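Local coordinates for protein kallistatin (Homo sapiens, PDB 6F4V) that inhibits tissue kallikrein as a serpin, forming a heat- and SDS-stable equimolar complex with the enzyme after cleavage at its reactive site, at residues 292-295 with 299-302. Residues are numbered along the deposited sequence; the frame is centred on the assembly and turned at random.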
ATOM      1  N   PHE A 292       6.180   8.125  14.694  1.00 25.82           N
ATOM      2  CA  PHE A 292       6.511   9.357  13.980  1.00 26.70           C
ATOM      3  C   PHE A 292       6.158  10.619  14.786  1.00 27.30           C
ATOM      4  O   PHE A 292       5.878  11.664  14.204  1.00 26.66           O
ATOM      5  CB  PHE A 292       5.826   9.384  12.613  1.00 25.89           C
ATOM      6  CG  PHE A 292       6.268   8.246  11.708  1.00 25.42           C
ATOM      7  CD1 PHE A 292       5.712   6.983  11.852  1.00 25.33           C
ATOM      8  CD2 PHE A 292       7.267   8.434  10.781  1.00 25.54           C
ATOM      9  CE1 PHE A 292       6.106   5.932  11.036  1.00 24.96           C
ATOM     10  CE2 PHE A 292       7.670   7.383   9.955  1.00 26.40           C
ATOM     11  CZ  PHE A 292       7.080   6.148  10.080  1.00 25.17           C
ATOM     12  N   THR A 293       6.206  10.537  16.113  1.00 29.01           N
ATOM     13  CA  THR A 293       5.925  11.730  16.928  1.00 29.78           C
ATOM     14  C   THR A 293       6.894  12.873  16.635  1.00 29.76           C
ATOM     15  O   THR A 293       6.454  14.021  16.524  1.00 31.11           O
ATOM     16  CB  THR A 293       5.940  11.412  18.424  1.00 31.67           C
ATOM     17  OG1 THR A 293       7.179  10.752  18.739  1.00 34.88           O
ATOM     18  CG2 THR A 293       4.792  10.544  18.758  1.00 31.49           C
ATOM     19  N   ASP A 294       8.179  12.587  16.461  1.00 29.45           N
ATOM     20  CA  ASP A 294       9.146  13.651  16.162  1.00 29.59           C
ATOM     21  C   ASP A 294       8.785  14.393  14.892  1.00 28.85           C
ATOM     22  O   ASP A 294       8.725  15.629  14.883  1.00 28.61           O
ATOM     23  CB  ASP A 294      10.583  13.151  16.067  1.00 30.03           C
ATOM     24  CG  ASP A 294      11.559  14.261  15.665  1.00 31.56           C
ATOM     25  OD1 ASP A 294      11.901  15.054  16.568  1.00 32.93           O
ATOM     26  OD2 ASP A 294      11.948  14.351  14.462  1.00 29.41           O
ATOM     27  N   LEU A 295       8.543  13.648  13.814  1.00 27.24           N
ATOM     28  CA  LEU A 295       8.301  14.268  12.514  1.00 27.27           C
ATOM     29  C   LEU A 295       7.129  15.244  12.514  1.00 27.33           C
ATOM     30  O   LEU A 295       7.174  16.301  11.835  1.00 28.23           O
ATOM     31  CB  LEU A 295       8.098  13.184  11.418  1.00 26.70           C
ATOM     32  CG  LEU A 295       7.719  13.699  10.036  1.00 26.65           C
ATOM     33  CD1 LEU A 295       8.810  14.618   9.501  1.00 27.49           C
ATOM     34  CD2 LEU A 295       7.492  12.567   9.037  1.00 26.77           C
ATOM     35  N   TRP A 299       9.459  19.955  16.923  1.00 27.15           N
ATOM     36  CA  TRP A 299      10.882  19.692  17.044  1.00 27.20           C
ATOM     37  C   TRP A 299      11.567  19.086  15.818  1.00 27.75           C
ATOM     38  O   TRP A 299      12.783  18.971  15.802  1.00 27.95           O
ATOM     39  CB  TRP A 299      11.137  18.797  18.254  1.00 27.07           C
ATOM     40  CG  TRP A 299      10.489  19.339  19.469  1.00 27.23           C
ATOM     41  CD1 TRP A 299       9.384  18.868  20.083  1.00 27.32           C
ATOM     42  CD2 TRP A 299      10.889  20.514  20.187  1.00 27.59           C
ATOM     43  NE1 TRP A 299       9.085  19.662  21.180  1.00 28.52           N
ATOM     44  CE2 TRP A 299       9.987  20.683  21.249  1.00 27.79           C
ATOM     45  CE3 TRP A 299      11.920  21.440  20.022  1.00 27.74           C
ATOM     46  CZ2 TRP A 299      10.094  21.738  22.170  1.00 28.58           C
ATOM     47  CZ3 TRP A 299      12.015  22.515  20.966  1.00 28.01           C
ATOM     48  CH2 TRP A 299      11.124  22.629  21.988  1.00 28.34           C
ATOM     49  N   ALA A 300      10.789  18.751  14.798  1.00 28.81           N
ATOM     50  CA  ALA A 300      11.291  18.117  13.579  1.00 29.06           C
ATOM     51  C   ALA A 300      12.364  18.976  12.943  1.00 30.91           C
ATOM     52  O   ALA A 300      12.196  20.186  12.841  1.00 30.50           O
ATOM     53  CB  ALA A 300      10.139  17.919  12.608  1.00 28.87           C
ATOM     54  N   ASP A 301      13.467  18.346  12.550  1.00 31.29           N
ATOM     55  CA  ASP A 301      14.552  19.017  11.863  1.00 33.53           C
ATOM     56  C   ASP A 301      14.526  18.593  10.401  1.00 32.40           C
ATOM     57  O   ASP A 301      15.035  17.547  10.047  1.00 31.91           O
ATOM     58  CB  ASP A 301      15.885  18.641  12.517  1.00 35.13           C
ATOM     59  CG  ASP A 301      17.071  19.386  11.911  1.00 38.54           C
ATOM     60  OD1 ASP A 301      16.924  20.073  10.857  1.00 39.41           O
ATOM     61  OD2 ASP A 301      18.166  19.253  12.500  1.00 41.16           O
ATOM     62  N   LEU A 302      13.938  19.443   9.578  1.00 33.07           N
ATOM     63  CA  LEU A 302      13.856  19.263   8.161  1.00 33.87           C
ATOM     64  C   LEU A 302      14.756  20.278   7.462  1.00 34.63           C
ATOM     65  O   LEU A 302      14.446  20.722   6.377  1.00 35.41           O
ATOM     66  CB  LEU A 302      12.402  19.458   7.724  1.00 35.00           C
ATOM     67  CG  LEU A 302      11.399  18.508   8.400  1.00 35.27           C
ATOM     68  CD1 LEU A 302       9.969  18.891   8.078  1.00 35.35           C
ATOM     69  CD2 LEU A 302      11.662  17.078   7.983  1.00 35.36           C
TER
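A300 packs its methyl against two successive carbonyls of the turn before it: CB lies 3.5 Å from D294 O and 3.5 Å from L295 O. No hydrogen bond joins 292-295 directly to 299-302, so the direct contact is van der Waals, consistent with the 5.0 Å between the CA atoms of L295 and A300, with polar links made through serines outside the two segments. D294 O and W299 N both hydrogen-bond to the hydroxyl of S297, in the intervening turn. Further inward, L295 and L302 meet through single branches, CD1 of L295 to CD2 of L302 at 4.1 Å, their side chains crossing at about a right angle.

D294 forms a polar flank turned to helix 49-58. It holds its CG anti to the backbone N (chi1 176°), which brings OD2 to 3.9 Å from A300 CA. OD2 bonds to S51 OG and, weakly, OD1 to H50 NE2. S51 OG also bonds to D301 N, bridging the two segments. The loose side is that of W299: its indole extends to the exposed side, and CB, 4.2 Å from D294 OD1, is its nearest side-chain atom to 292-295.

This irregular loop of the serpin fold, between helix 283-286 and strand 312-324, lies against helix 49-58; on its buried side, L295 touches Y40 and L43 of helix 33-44 and F337 of strand 328-340, and L302 touches I339 of that strand.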